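Local coordinates for protein transketolase (Campylobacter jejuni, PDB 3L84) that belongs to the transketolase family, whose members are dimeric thiamine diphosphate-dependent proteins built from two cofactor-binding-type domains and a C-terminal domain, at residues I3-E8 and P283-I288; A10-F15 and A272-N277; F207-I212 and L235-T240; P367-E372 and A412-F417; I438-S443 and F495-Q500. All coordinates share one frame; numbering follows the deposited sequence.

Overall arrangement
Helix 3-24 starts the chain and receives two later pieces of the same domain. Residues 10-15 take up 272-277 in interaction 2, and residues 3-8 take up 283-288 in interaction 1, which thus closes a slightly wider loop enclosing that of interaction 2; the two contacts touch through Thr-12, Pro-283 and Phe-274. Inside both loops lies the short beta-alpha-beta closure of interaction 3, at the edge of the first parallel sheet. Interactions 4 and 5 follow in series in the pyrimidine binding domain, their centres about 8 Å apart on neighbouring strands of a second parallel sheet, and more than 50 Å from the centres of interactions 1 and 2.

Interaction 1 (I3-E8 and P283-I288); sequences IQILQE and PQASKI
Glu-8 carries the polar part of this contact. Its carboxylate reaches over the first turn of helix 284-291, and OE1 accepts from Ser-286 OG at 2.7 Å through its anti lone pair. The backbone N of Ser-286 adds a weak bond to the same oxygen, bent to 126°. OE2 accepts from a water that takes the N-H of Ala-285, 2.9 Å from Ala-285 N. Both carboxylate oxygens are tied, directly or through water, to N-H groups at the helix start, where the helix dipole would be expected to favour a negative charge. With CG anti to the backbone N (chi1 -167°) and the chain extended beyond it, the carboxylate spans the gap to the other helix. Carbon packing flanks the carboxylate: Pro-283 CB lies 3.6 Å from Glu-8 CD, the two side chains sliding past each other in opposite directions. The apolar pair is Ile-5 CD1 against Ala-285 CB, 3.7 Å apart. Ser-286 also packs on Gln-9 and Thr-12. Pro-283 holds the N-cap position, and the short axes cross at -87°: a near-perpendicular helix-helix contact at the surface, with a glutamate from one helix meeting the N-terminal turn of the other.

Interaction 2 (A10-F15 and A272-N277); sequences ANTLRF and AGFDPN
Phe-15 points an edge at the face of Phe-274, an edge-to-face (T-shaped) pair with ring centroids 5.0 Å apart and planes at 62°. CD2 of Phe-15 sits over the centre of the Phe-274 ring, 3.7 Å from Phe-274 CD2. With Phe-274 CG anti to its carbonyl carbon (chi1 -84°), the ring is carried toward helix 3-24. Phe-15 CE2, next on the rim, lies 3.6 Å from Ala-272 CB, which sits at the ring edge, near its plane. Asn-11 touches both partners: its CB approaches Phe-274 CE1, and its ND2 lies 3.6 Å from Ala-272 CB. That amide is fixed at both ends, since OD1 accepts from Arg-14 NH1 (3.1 Å) and ND2 donates to a water that bonds onward to Ala-272 O. Thr-12 crosses Phe-274 at about a right angle, with OG1 at the ring edge, 3.8 Å from Phe-274 CZ; the hydroxyl is hydrogen-bonded to Glu-8 O. Gly-273, with positive phi, ends helix 262-272 in a Schellman motif just before Phe-274. No direct hydrogen bond spans the two segments, so the loop is held to helix 3-24 by aromatic and apolar packing, with a single water bridge as the polar link.

Interaction 3 (F207-I212 and L235-T240); sequences FEVLSI and LIIAKT
Leu-210 and Ile-237 are central to five backbone hydrogen bonds that join these two parallel strands. Leu-210 N donates to Leu-235 O at 2.8 Å and Leu-210 O accepts from Ile-237 N at 2.7 Å; Leu-235 N to Glu-208 O, Ile-212 N to Ile-237 O and Lys-239 N to Ile-212 O continue the pattern. Between them CA-H...O contacts fill in, as from Val-209 CA to Leu-235 O at 3.4 Å. The short axes run 17° apart.

Side chains alternate between two faces. On one, Val-209, Leu-235, Ser-211 and Ile-237 lie together, with CG1 of Val-209 3.8 Å from CD1 of Ile-237. On the other, Ile-212 CG1 sits between the backbone N and the carbonyl carbon (chi1 68°), where it meets Ile-236 CG2 and, at 3.9 Å, Ala-238 CB; Ile-212 CD1 lies 3.8 Å from Ile-236 CG2. At the start of the pair, the edge of the Phe-207 ring comes up to Leu-235, Phe-207 CD2 lying 3.9 Å from Leu-235 N.

Further out, helix 198-204 packs through Phe-202 on Val-209 and Leu-235, and helix 217-228 lies against Leu-210 and Ile-212 on the other face. The carboxylate of Glu-208 turns away to hydrogen-bond Ser-230. Ile-236 and Ala-238 bond on their other side to strand 175-181, which makes 234-239 an inner strand and 208-213 the edge within this chain. Strand 208-213, helix 217-228 and strand 234-239 form a beta-alpha-beta crossover of the parallel sheet in the thiamine diphosphate binding domain.

Interaction 4 (P367-E372 and A412-F417); sequences PSNKTE and ATFFIF
A short helix end and the turn after it pack on the tail of a parallel strand: a buried van der Waals contact in the pyrimidine binding domain, with no hydrogen bond between the segments. Asn-369 carries most of it. Its CG, anti to the carbonyl carbon (chi1 -64°), carries the amide onto the strand backbone, ND2 3.3 Å from Thr-413 CA and OD1 3.5 Å from Thr-413 C. ND2 also lies 3.6 Å from Ala-412 CB. That methyl meets a second neighbour, CG2 of Thr-371, at 3.6 Å. Beyond the amide the Phe-414 ring takes the remaining contacts: its CE1 is 3.7 Å from Ser-368 CB and its CD1 3.7 Å from Asn-369 OD1. OD1, while lying on Thr-413, is hydrogen-bonded to OG1 of Thr-440 on the adjacent strand 436-440, a bond that would limit rotation of the amide. The Phe-414 ring also meets that of His-441. At the margin Pro-367 packs on Ile-186 of the second subunit, as Phe-417 does on its Pro-115, near the dimer interface. Helix 366-369 follows strand 358-362, so the contact lies where connections leave the C-terminal ends of neighbouring strands in a parallel alpha/beta sheet.

Interaction 5 (I438-S443 and F495-Q500); sequences IFTHDS and FVLSRQ
His-441 presents one ring face to the aliphatic chain of Arg-499, whose CG lies 3.9 Å from the ring centroid and 27° off its normal, a CH-pi contact offset toward the rim. Arg-499 CG is anti to the backbone N (chi1 -174°) and the chain stays extended to NE, where a water links Arg-499 NE to His-441 NE2. On the other nitrogen, His-441 ND1 donates to Thr-440 OG1 at 2.8 Å, so both ring nitrogens have partners. Asp-442 packs CB against Val-496 CG1 at 3.4 Å, the two side chains crossing at about a right angle. Its OD1 accepts from two waters, which reach Gln-500, the N-H of Arg-499 and Ser-443 OG, itself hydrogen-bonded to Gly-445 N; its OD2 forms a salt bridge with Arg-472. The strands are joined by Phe-439 N to Phe-495 O (2.8 Å) and Leu-497 N to Phe-439 O (2.9 Å); a weak bond from Asp-442 N to Leu-497 O follows. On the face of Ile-438 and Phe-495, apolar branches meet: Ile-438 CD1 and Phe-495 CD2 at 3.9 Å, Ile-438 CG2 and Leu-497 CD1 at 3.8 Å. Trp-483 stacks on Phe-495 from helix 476-488. Two neighbouring parallel strands of the pyrimidine binding domain sheet thus give way, at their C-terminal ends, to water-bridged loops.

Interaction 1 (I3-E8 and P283-I288)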
# COMPACT_ATOMS: atom_id res chain seq x y z
N ILE A 3 -25.90 4.03 37.61
CA ILE A 3 -26.57 3.52 36.39
C ILE A 3 -27.53 4.54 35.75
O ILE A 3 -27.66 4.61 34.52
CB ILE A 3 -27.33 2.16 36.60
CG1 ILE A 3 -26.37 1.05 37.06
CG2 ILE A 3 -28.04 1.77 35.29
CD1 ILE A 3 -25.18 0.84 36.19
N GLN A 4 -28.20 5.31 36.59
CA GLN A 4 -29.16 6.28 36.13
C GLN A 4 -28.49 7.40 35.35
O GLN A 4 -28.91 7.74 34.23
CB GLN A 4 -29.97 6.82 37.31
CG GLN A 4 -30.89 5.77 37.93
CD GLN A 4 -30.14 4.70 38.76
OE1 GLN A 4 -29.38 5.02 39.68
NE2 GLN A 4 -30.36 3.43 38.42
N ILE A 5 -27.42 7.96 35.91
CA ILE A 5 -26.73 9.04 35.22
C ILE A 5 -26.03 8.50 33.98
O ILE A 5 -26.05 9.14 32.92
CB ILE A 5 -25.72 9.84 36.10
CG1 ILE A 5 -25.11 11.02 35.32
CG2 ILE A 5 -24.59 9.01 36.57
CD1 ILE A 5 -26.09 12.11 34.92
N LEU A 6 -25.44 7.30 34.06
CA LEU A 6 -24.73 6.75 32.90
C LEU A 6 -25.68 6.48 31.73
O LEU A 6 -25.33 6.73 30.59
CB LEU A 6 -23.98 5.46 33.25
CG LEU A 6 -22.59 5.70 33.87
CD1 LEU A 6 -21.64 6.27 32.81
CD2 LEU A 6 -22.65 6.61 35.07
N GLN A 7 -26.87 5.99 32.03
CA GLN A 7 -27.85 5.75 30.98
C GLN A 7 -28.25 7.05 30.29
O GLN A 7 -28.31 7.13 29.06
CB GLN A 7 -29.08 5.10 31.56
CG GLN A 7 -30.11 4.76 30.54
CD GLN A 7 -31.33 4.13 31.18
OE1 GLN A 7 -32.47 4.48 30.85
NE2 GLN A 7 -31.10 3.20 32.12
N GLU A 8 -28.49 8.09 31.08
CA GLU A 8 -28.82 9.38 30.50
C GLU A 8 -27.68 9.93 29.66
O GLU A 8 -27.87 10.42 28.55
CB GLU A 8 -29.24 10.38 31.56
CG GLU A 8 -29.90 11.63 30.94
CD GLU A 8 -30.13 12.78 31.89
OE1 GLU A 8 -29.14 13.52 32.16
OE2 GLU A 8 -31.29 12.99 32.33
N PRO A 283 -29.92 16.88 28.15
CA PRO A 283 -30.56 17.04 29.47
C PRO A 283 -29.63 17.63 30.50
O PRO A 283 -28.40 17.45 30.40
CB PRO A 283 -30.93 15.61 29.87
CG PRO A 283 -30.77 14.79 28.68
CD PRO A 283 -29.84 15.47 27.75
N GLN A 284 -30.18 18.32 31.48
CA GLN A 284 -29.37 18.97 32.53
C GLN A 284 -28.37 18.10 33.26
O GLN A 284 -27.22 18.50 33.39
CB GLN A 284 -30.28 19.63 33.58
CG GLN A 284 -30.73 21.00 33.18
CD GLN A 284 -29.59 22.00 33.12
OE1 GLN A 284 -29.30 22.54 32.05
NE2 GLN A 284 -28.92 22.23 34.23
N ALA A 285 -28.77 16.95 33.79
CA ALA A 285 -27.85 16.14 34.60
C ALA A 285 -26.65 15.73 33.77
O ALA A 285 -25.51 15.80 34.23
CB ALA A 285 -28.56 14.89 35.21
N SER A 286 -26.90 15.32 32.52
CA SER A 286 -25.84 14.92 31.61
C SER A 286 -24.99 16.11 31.22
O SER A 286 -23.77 16.00 31.16
CB SER A 286 -26.41 14.24 30.37
OG SER A 286 -26.88 12.94 30.71
N LYS A 287 -25.62 17.26 30.97
CA LYS A 287 -24.87 18.48 30.61
C LYS A 287 -23.82 18.81 31.67
O LYS A 287 -22.65 19.02 31.37
CB LYS A 287 -25.84 19.66 30.43
CG LYS A 287 -25.19 20.98 30.02
CD LYS A 287 -26.13 22.17 30.10
CE LYS A 287 -25.40 23.52 30.22
NZ LYS A 287 -24.65 23.82 28.97
N ILE A 288 -24.26 18.84 32.92
CA ILE A 288 -23.39 19.20 34.04
C ILE A 288 -22.32 18.15 34.22
O ILE A 288 -21.15 18.50 34.43
CB ILE A 288 -24.21 19.34 35.34
CG1 ILE A 288 -25.19 20.50 35.23
CG2 ILE A 288 -23.32 19.54 36.57
CD1 ILE A 288 -26.25 20.42 36.28
O HOH W 1 -31.31 15.57 33.43

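Interaction 2 (A10-F15 and A272-N277)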
# COMPACT_ATOMS: atom_id res chain seq x y z
N ALA A 10 -25.25 8.20 28.16
CA ALA A 10 -25.10 7.37 26.95
C ALA A 10 -26.17 7.71 25.95
O ALA A 10 -25.90 7.85 24.74
CB ALA A 10 -25.12 5.89 27.30
N ASN A 11 -27.41 7.87 26.40
CA ASN A 11 -28.47 8.20 25.48
C ASN A 11 -28.34 9.61 24.90
O ASN A 11 -28.70 9.84 23.75
CB ASN A 11 -29.84 7.95 26.14
CG ASN A 11 -30.13 6.46 26.25
OD1 ASN A 11 -29.60 5.65 25.49
ND2 ASN A 11 -30.96 6.08 27.22
N THR A 12 -27.78 10.53 25.68
CA THR A 12 -27.47 11.88 25.17
C THR A 12 -26.52 11.75 24.00
O THR A 12 -26.73 12.35 22.94
CB THR A 12 -26.90 12.78 26.27
OG1 THR A 12 -27.87 12.91 27.33
CG2 THR A 12 -26.58 14.18 25.72
N LEU A 13 -25.46 10.97 24.18
CA LEU A 13 -24.52 10.73 23.07
C LEU A 13 -25.20 10.07 21.88
O LEU A 13 -24.93 10.43 20.73
CB LEU A 13 -23.33 9.88 23.53
CG LEU A 13 -22.32 10.50 24.49
CD1 LEU A 13 -21.49 9.39 25.17
CD2 LEU A 13 -21.41 11.53 23.80
N ARG A 14 -26.05 9.06 22.13
CA ARG A 14 -26.75 8.38 21.04
C ARG A 14 -27.58 9.35 20.23
O ARG A 14 -27.53 9.33 18.99
CB ARG A 14 -27.72 7.32 21.57
CG ARG A 14 -27.09 6.07 22.16
CD ARG A 14 -28.16 5.01 22.41
NE ARG A 14 -27.46 3.76 22.61
CZ ARG A 14 -26.92 3.33 23.74
NH1 ARG A 14 -27.15 3.90 24.90
NH2 ARG A 14 -26.14 2.27 23.67
N PHE A 15 -28.32 10.22 20.90
CA PHE A 15 -29.29 11.06 20.14
C PHE A 15 -28.65 12.29 19.51
O PHE A 15 -29.07 12.70 18.43
CB PHE A 15 -30.53 11.37 20.96
CG PHE A 15 -31.27 10.11 21.39
CD1 PHE A 15 -31.57 9.13 20.44
CD2 PHE A 15 -31.65 9.91 22.70
CE1 PHE A 15 -32.22 7.95 20.80
CE2 PHE A 15 -32.30 8.73 23.07
CZ PHE A 15 -32.57 7.77 22.13
N ALA A 272 -36.28 5.64 25.38
CA ALA A 272 -35.27 6.17 26.31
C ALA A 272 -35.74 7.29 27.24
O ALA A 272 -34.95 7.81 28.03
CB ALA A 272 -34.11 6.70 25.50
N GLY A 273 -37.00 7.68 27.13
CA GLY A 273 -37.53 8.75 27.96
C GLY A 273 -37.19 10.16 27.48
O GLY A 273 -37.34 11.11 28.25
N PHE A 274 -36.74 10.28 26.23
CA PHE A 274 -36.44 11.58 25.63
C PHE A 274 -37.65 12.05 24.83
O PHE A 274 -38.42 11.22 24.35
CB PHE A 274 -35.24 11.45 24.68
CG PHE A 274 -33.90 11.55 25.35
CD1 PHE A 274 -33.50 10.65 26.33
CD2 PHE A 274 -33.01 12.54 24.95
CE1 PHE A 274 -32.23 10.75 26.91
CE2 PHE A 274 -31.73 12.64 25.52
CZ PHE A 274 -31.35 11.75 26.50
N ASP A 275 -37.83 13.35 24.72
CA ASP A 275 -38.93 13.91 23.92
C ASP A 275 -38.62 13.64 22.44
O ASP A 275 -37.63 14.14 21.91
CB ASP A 275 -39.04 15.41 24.16
CG ASP A 275 -40.22 16.06 23.42
OD1 ASP A 275 -40.79 15.45 22.48
OD2 ASP A 275 -40.60 17.19 23.82
N PRO A 276 -39.48 12.88 21.75
CA PRO A 276 -39.21 12.56 20.35
C PRO A 276 -39.33 13.74 19.40
O PRO A 276 -38.88 13.64 18.25
CB PRO A 276 -40.29 11.52 20.03
CG PRO A 276 -41.36 11.82 20.93
CD PRO A 276 -40.74 12.27 22.22
N ASN A 277 -39.89 14.86 19.84
CA ASN A 277 -40.14 15.95 18.91
C ASN A 277 -39.13 17.07 19.04
O ASN A 277 -39.35 18.17 18.52
CB ASN A 277 -41.56 16.48 19.03
CG ASN A 277 -42.60 15.49 18.52
OD1 ASN A 277 -42.35 14.75 17.57
ND2 ASN A 277 -43.74 15.48 19.15
O HOH W 2 -32.31 7.74 29.14

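Interaction 3 (F207-I212 and L235-T240)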
# COMPACT_ATOMS: atom_id res chain seq x y z
N PHE A 207 -0.57 -9.48 24.44
CA PHE A 207 -1.62 -8.70 25.09
C PHE A 207 -2.30 -9.48 26.23
O PHE A 207 -2.39 -10.72 26.22
CB PHE A 207 -2.74 -8.35 24.10
CG PHE A 207 -2.42 -7.21 23.14
CD1 PHE A 207 -1.39 -7.31 22.22
CD2 PHE A 207 -3.21 -6.06 23.11
CE1 PHE A 207 -1.13 -6.26 21.34
CE2 PHE A 207 -2.98 -5.05 22.23
CZ PHE A 207 -1.93 -5.14 21.34
N GLU A 208 -2.82 -8.72 27.19
CA GLU A 208 -3.86 -9.22 28.10
C GLU A 208 -5.21 -8.97 27.46
O GLU A 208 -5.45 -7.86 26.94
CB GLU A 208 -3.81 -8.51 29.44
CG GLU A 208 -4.93 -8.97 30.41
CD GLU A 208 -4.82 -8.44 31.83
OE1 GLU A 208 -4.03 -7.52 32.13
OE2 GLU A 208 -5.57 -8.97 32.69
N VAL A 209 -6.11 -9.95 27.48
CA VAL A 209 -7.38 -9.87 26.79
C VAL A 209 -8.57 -10.02 27.74
O VAL A 209 -8.66 -11.03 28.45
CB VAL A 209 -7.48 -10.91 25.66
CG1 VAL A 209 -8.85 -10.76 24.98
CG2 VAL A 209 -6.31 -10.75 24.65
N LEU A 210 -9.45 -9.03 27.76
CA LEU A 210 -10.67 -9.04 28.57
C LEU A 210 -11.85 -9.09 27.63
O LEU A 210 -11.79 -8.52 26.54
CB LEU A 210 -10.73 -7.75 29.43
CG LEU A 210 -9.48 -7.54 30.30
CD1 LEU A 210 -9.50 -6.16 31.04
CD2 LEU A 210 -9.29 -8.66 31.26
N SER A 211 -12.94 -9.74 28.02
CA SER A 211 -14.13 -9.90 27.21
C SER A 211 -15.35 -9.50 28.01
O SER A 211 -15.58 -10.08 29.10
CB SER A 211 -14.28 -11.36 26.78
OG SER A 211 -13.18 -11.73 25.94
N ILE A 212 -16.08 -8.50 27.52
CA ILE A 212 -17.23 -7.91 28.22
C ILE A 212 -18.45 -7.74 27.33
O ILE A 212 -18.37 -7.79 26.09
CB ILE A 212 -16.90 -6.52 28.80
CG1 ILE A 212 -16.67 -5.46 27.71
CG2 ILE A 212 -15.69 -6.60 29.76
CD1 ILE A 212 -16.53 -4.06 28.25
N LEU A 235 -6.33 -5.61 25.39
CA LEU A 235 -7.47 -5.63 24.49
C LEU A 235 -8.71 -5.91 25.29
O LEU A 235 -8.75 -6.89 26.02
CB LEU A 235 -7.29 -6.71 23.42
CG LEU A 235 -8.51 -6.94 22.52
CD1 LEU A 235 -8.69 -5.74 21.59
CD2 LEU A 235 -8.41 -8.21 21.67
N ILE A 236 -9.71 -5.07 25.15
CA ILE A 236 -11.05 -5.32 25.65
C ILE A 236 -11.93 -5.66 24.46
O ILE A 236 -12.16 -4.83 23.58
CB ILE A 236 -11.62 -4.10 26.42
CG1 ILE A 236 -10.73 -3.80 27.62
CG2 ILE A 236 -13.06 -4.36 26.85
CD1 ILE A 236 -11.07 -2.47 28.36
N ILE A 237 -12.41 -6.89 24.42
CA ILE A 237 -13.35 -7.32 23.39
C ILE A 237 -14.74 -7.02 23.92
O ILE A 237 -15.22 -7.69 24.85
CB ILE A 237 -13.22 -8.82 23.07
CG1 ILE A 237 -11.78 -9.16 22.65
CG2 ILE A 237 -14.21 -9.25 22.01
CD1 ILE A 237 -11.56 -10.66 22.37
N ALA A 238 -15.37 -5.98 23.37
CA ALA A 238 -16.65 -5.53 23.90
C ALA A 238 -17.76 -5.96 22.96
O ALA A 238 -17.83 -5.49 21.82
CB ALA A 238 -16.63 -4.03 24.09
N LYS A 239 -18.58 -6.91 23.38
CA LYS A 239 -19.69 -7.35 22.54
C LYS A 239 -20.79 -6.30 22.57
O LYS A 239 -21.29 -5.96 23.64
CB LYS A 239 -20.20 -8.69 23.03
CG LYS A 239 -21.20 -9.32 22.08
CD LYS A 239 -21.41 -10.80 22.38
CE LYS A 239 -22.47 -11.38 21.47
NZ LYS A 239 -23.76 -10.64 21.61
N THR A 240 -21.17 -5.79 21.40
CA THR A 240 -22.17 -4.73 21.32
C THR A 240 -23.17 -5.08 20.24
O THR A 240 -23.01 -6.02 19.42
CB THR A 240 -21.59 -3.33 21.00
OG1 THR A 240 -21.12 -3.35 19.66
CG2 THR A 240 -20.51 -2.96 21.93

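Interaction 4 (P367-E372 and A412-F417)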
# COMPACT_ATOMS: atom_id res chain seq x y z
N PRO A 367 20.91 -1.21 7.30
CA PRO A 367 22.23 -1.23 6.70
C PRO A 367 22.23 -0.77 5.25
O PRO A 367 23.23 -0.25 4.77
CB PRO A 367 22.61 -2.74 6.79
CG PRO A 367 21.87 -3.21 7.98
CD PRO A 367 20.55 -2.52 7.90
N SER A 368 21.15 -1.02 4.53
CA SER A 368 21.01 -0.62 3.12
C SER A 368 20.50 0.81 2.97
O SER A 368 20.91 1.49 2.03
CB SER A 368 20.04 -1.54 2.39
OG SER A 368 20.51 -2.87 2.38
N ASN A 369 19.61 1.26 3.84
CA ASN A 369 19.09 2.63 3.78
C ASN A 369 20.07 3.64 4.39
O ASN A 369 19.86 4.84 4.24
CB ASN A 369 17.76 2.77 4.52
CG ASN A 369 16.61 1.96 3.94
OD1 ASN A 369 16.57 1.63 2.72
ND2 ASN A 369 15.66 1.69 4.76
N LYS A 370 21.08 3.16 5.11
CA LYS A 370 22.09 3.97 5.80
C LYS A 370 21.51 4.88 6.86
O LYS A 370 21.95 6.03 7.07
CB LYS A 370 22.93 4.77 4.80
CG LYS A 370 23.61 3.91 3.74
CD LYS A 370 24.54 2.88 4.33
CE LYS A 370 25.21 2.02 3.26
NZ LYS A 370 26.56 2.57 2.95
N THR A 371 20.56 4.35 7.63
CA THR A 371 19.85 5.12 8.62
C THR A 371 20.32 4.93 10.06
O THR A 371 19.81 5.59 10.95
CB THR A 371 18.32 4.78 8.55
OG1 THR A 371 18.15 3.34 8.53
CG2 THR A 371 17.75 5.36 7.28
N GLU A 372 21.29 4.06 10.31
CA GLU A 372 21.77 3.92 11.69
C GLU A 372 22.27 5.25 12.23
O GLU A 372 23.09 5.92 11.62
CB GLU A 372 22.90 2.87 11.77
CG GLU A 372 23.43 2.59 13.20
CD GLU A 372 24.49 1.49 13.23
OE1 GLU A 372 24.72 0.79 12.22
OE2 GLU A 372 25.15 1.36 14.29
N ALA A 412 12.00 4.92 7.06
CA ALA A 412 12.89 4.56 5.96
C ALA A 412 12.59 3.21 5.39
O ALA A 412 12.35 2.24 6.12
CB ALA A 412 14.37 4.66 6.41
N THR A 413 12.68 3.12 4.06
CA THR A 413 12.65 1.85 3.34
C THR A 413 13.18 2.09 1.93
O THR A 413 13.57 3.22 1.56
CB THR A 413 11.22 1.22 3.33
OG1 THR A 413 11.26 -0.06 2.70
CG2 THR A 413 10.18 2.11 2.62
N PHE A 414 13.23 1.05 1.13
CA PHE A 414 13.52 1.23 -0.29
C PHE A 414 12.37 1.96 -0.94
O PHE A 414 11.17 1.76 -0.60
CB PHE A 414 13.63 -0.12 -1.01
CG PHE A 414 14.84 -0.97 -0.64
CD1 PHE A 414 16.05 -0.42 -0.26
CD2 PHE A 414 14.76 -2.37 -0.74
CE1 PHE A 414 17.14 -1.22 0.04
CE2 PHE A 414 15.88 -3.15 -0.44
CZ PHE A 414 17.05 -2.58 -0.08
N PHE A 415 12.67 2.76 -1.96
CA PHE A 415 11.63 3.53 -2.64
C PHE A 415 10.56 2.61 -3.24
O PHE A 415 9.38 2.97 -3.26
CB PHE A 415 12.29 4.41 -3.72
CG PHE A 415 11.41 5.49 -4.32
CD1 PHE A 415 10.41 6.13 -3.59
CD2 PHE A 415 11.66 5.93 -5.62
CE1 PHE A 415 9.69 7.18 -4.16
CE2 PHE A 415 10.95 6.98 -6.16
CZ PHE A 415 9.97 7.57 -5.44
N ILE A 416 10.91 1.41 -3.72
CA ILE A 416 9.87 0.57 -4.27
C ILE A 416 8.84 0.19 -3.19
O ILE A 416 7.64 0.05 -3.48
CB ILE A 416 10.48 -0.70 -4.91
CG1 ILE A 416 9.41 -1.52 -5.62
CG2 ILE A 416 11.23 -1.55 -3.91
CD1 ILE A 416 8.61 -0.74 -6.68
N PHE A 417 9.23 0.07 -1.94
CA PHE A 417 8.36 -0.30 -0.84
C PHE A 417 7.68 0.87 -0.19
O PHE A 417 6.88 0.70 0.75
CB PHE A 417 9.07 -1.24 0.17
CG PHE A 417 9.64 -2.42 -0.46
CD1 PHE A 417 8.96 -3.07 -1.51
CD2 PHE A 417 10.88 -2.88 -0.09
CE1 PHE A 417 9.50 -4.18 -2.17
CE2 PHE A 417 11.43 -4.01 -0.76
CZ PHE A 417 10.75 -4.61 -1.79

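Interaction 5 (I438-S443 and F495-Q500)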
# COMPACT_ATOMS: atom_id res chain seq x y z
N ILE A 438 12.30 8.50 4.06
CA ILE A 438 13.65 8.28 3.52
C ILE A 438 13.52 7.07 2.60
O ILE A 438 13.26 5.96 3.07
CB ILE A 438 14.66 8.00 4.65
CG1 ILE A 438 14.64 9.05 5.78
CG2 ILE A 438 16.06 7.80 4.08
CD1 ILE A 438 14.73 10.42 5.37
N PHE A 439 13.71 7.28 1.30
CA PHE A 439 13.51 6.24 0.30
C PHE A 439 14.79 6.07 -0.49
O PHE A 439 15.06 6.87 -1.39
CB PHE A 439 12.37 6.60 -0.64
CG PHE A 439 11.00 6.75 0.01
CD1 PHE A 439 10.54 5.85 0.95
CD2 PHE A 439 10.16 7.75 -0.39
CE1 PHE A 439 9.25 5.99 1.47
CE2 PHE A 439 8.89 7.89 0.13
CZ PHE A 439 8.45 7.03 1.06
N THR A 440 15.54 5.00 -0.25
CA THR A 440 16.77 4.76 -0.97
C THR A 440 16.51 3.79 -2.11
O THR A 440 15.38 3.30 -2.32
CB THR A 440 17.90 4.26 -0.06
OG1 THR A 440 17.67 2.89 0.31
CG2 THR A 440 18.03 5.12 1.18
N HIS A 441 17.51 3.54 -2.92
CA HIS A 441 17.43 2.57 -4.01
C HIS A 441 16.39 3.03 -5.01
O HIS A 441 15.44 2.34 -5.37
CB HIS A 441 17.16 1.17 -3.46
CG HIS A 441 18.31 0.61 -2.69
ND1 HIS A 441 18.83 1.23 -1.56
CD2 HIS A 441 19.05 -0.50 -2.89
CE1 HIS A 441 19.85 0.51 -1.11
NE2 HIS A 441 20.01 -0.53 -1.91
N ASP A 442 16.61 4.23 -5.54
CA ASP A 442 15.53 4.96 -6.24
C ASP A 442 15.26 4.62 -7.68
O ASP A 442 14.33 5.19 -8.23
CB ASP A 442 15.81 6.47 -6.17
CG ASP A 442 16.96 6.93 -7.04
OD1 ASP A 442 17.96 6.22 -7.15
OD2 ASP A 442 16.88 8.08 -7.54
N SER A 443 16.00 3.72 -8.30
CA SER A 443 15.86 3.54 -9.73
C SER A 443 16.37 2.19 -10.18
O SER A 443 16.80 1.35 -9.39
CB SER A 443 16.61 4.64 -10.49
OG SER A 443 18.00 4.36 -10.49
N PHE A 495 12.61 11.99 0.73
CA PHE A 495 13.96 12.05 0.19
C PHE A 495 14.17 10.79 -0.64
O PHE A 495 14.14 9.67 -0.13
CB PHE A 495 14.96 12.15 1.33
CG PHE A 495 14.84 13.42 2.11
CD1 PHE A 495 15.59 14.54 1.79
CD2 PHE A 495 13.92 13.53 3.09
CE1 PHE A 495 15.44 15.72 2.54
CE2 PHE A 495 13.77 14.70 3.80
CZ PHE A 495 14.53 15.78 3.52
N VAL A 496 14.40 10.99 -1.94
CA VAL A 496 14.54 9.92 -2.92
C VAL A 496 16.03 9.84 -3.29
O VAL A 496 16.58 10.79 -3.87
CB VAL A 496 13.64 10.19 -4.11
CG1 VAL A 496 13.87 9.16 -5.26
CG2 VAL A 496 12.16 10.25 -3.73
N LEU A 497 16.65 8.74 -2.87
CA LEU A 497 18.09 8.66 -2.73
C LEU A 497 18.66 7.46 -3.50
O LEU A 497 18.03 6.40 -3.59
CB LEU A 497 18.43 8.54 -1.24
CG LEU A 497 17.87 9.68 -0.38
CD1 LEU A 497 17.88 9.27 1.08
CD2 LEU A 497 18.57 10.99 -0.64
N SER A 498 19.88 7.61 -4.02
CA SER A 498 20.51 6.58 -4.83
C SER A 498 21.24 5.53 -4.04
O SER A 498 21.80 5.82 -2.96
CB SER A 498 21.48 7.20 -5.83
OG SER A 498 22.65 7.68 -5.19
N ARG A 499 21.23 4.30 -4.56
CA ARG A 499 22.11 3.22 -4.09
C ARG A 499 23.55 3.53 -4.50
O ARG A 499 24.51 3.30 -3.78
CB ARG A 499 21.65 1.87 -4.71
CG ARG A 499 22.40 0.69 -4.18
CD ARG A 499 22.18 -0.58 -4.97
NE ARG A 499 22.85 -1.68 -4.26
CZ ARG A 499 23.35 -2.78 -4.81
NH1 ARG A 499 23.95 -3.69 -4.02
NH2 ARG A 499 23.29 -2.99 -6.12
N GLN A 500 23.69 3.91 -5.77
CA GLN A 500 24.97 4.01 -6.45
C GLN A 500 25.59 5.40 -6.32
O GLN A 500 24.91 6.40 -6.11
CB GLN A 500 24.84 3.65 -7.95
CG GLN A 500 24.21 4.74 -8.85
CD GLN A 500 22.70 4.83 -8.82
OE1 GLN A 500 22.05 4.26 -7.92
NE2 GLN A 500 22.14 5.61 -9.74
O HOH W 3 22.09 -2.39 -1.27
O HOH W 4 19.36 6.38 -9.47
O HOH W 5 19.51 3.85 -6.88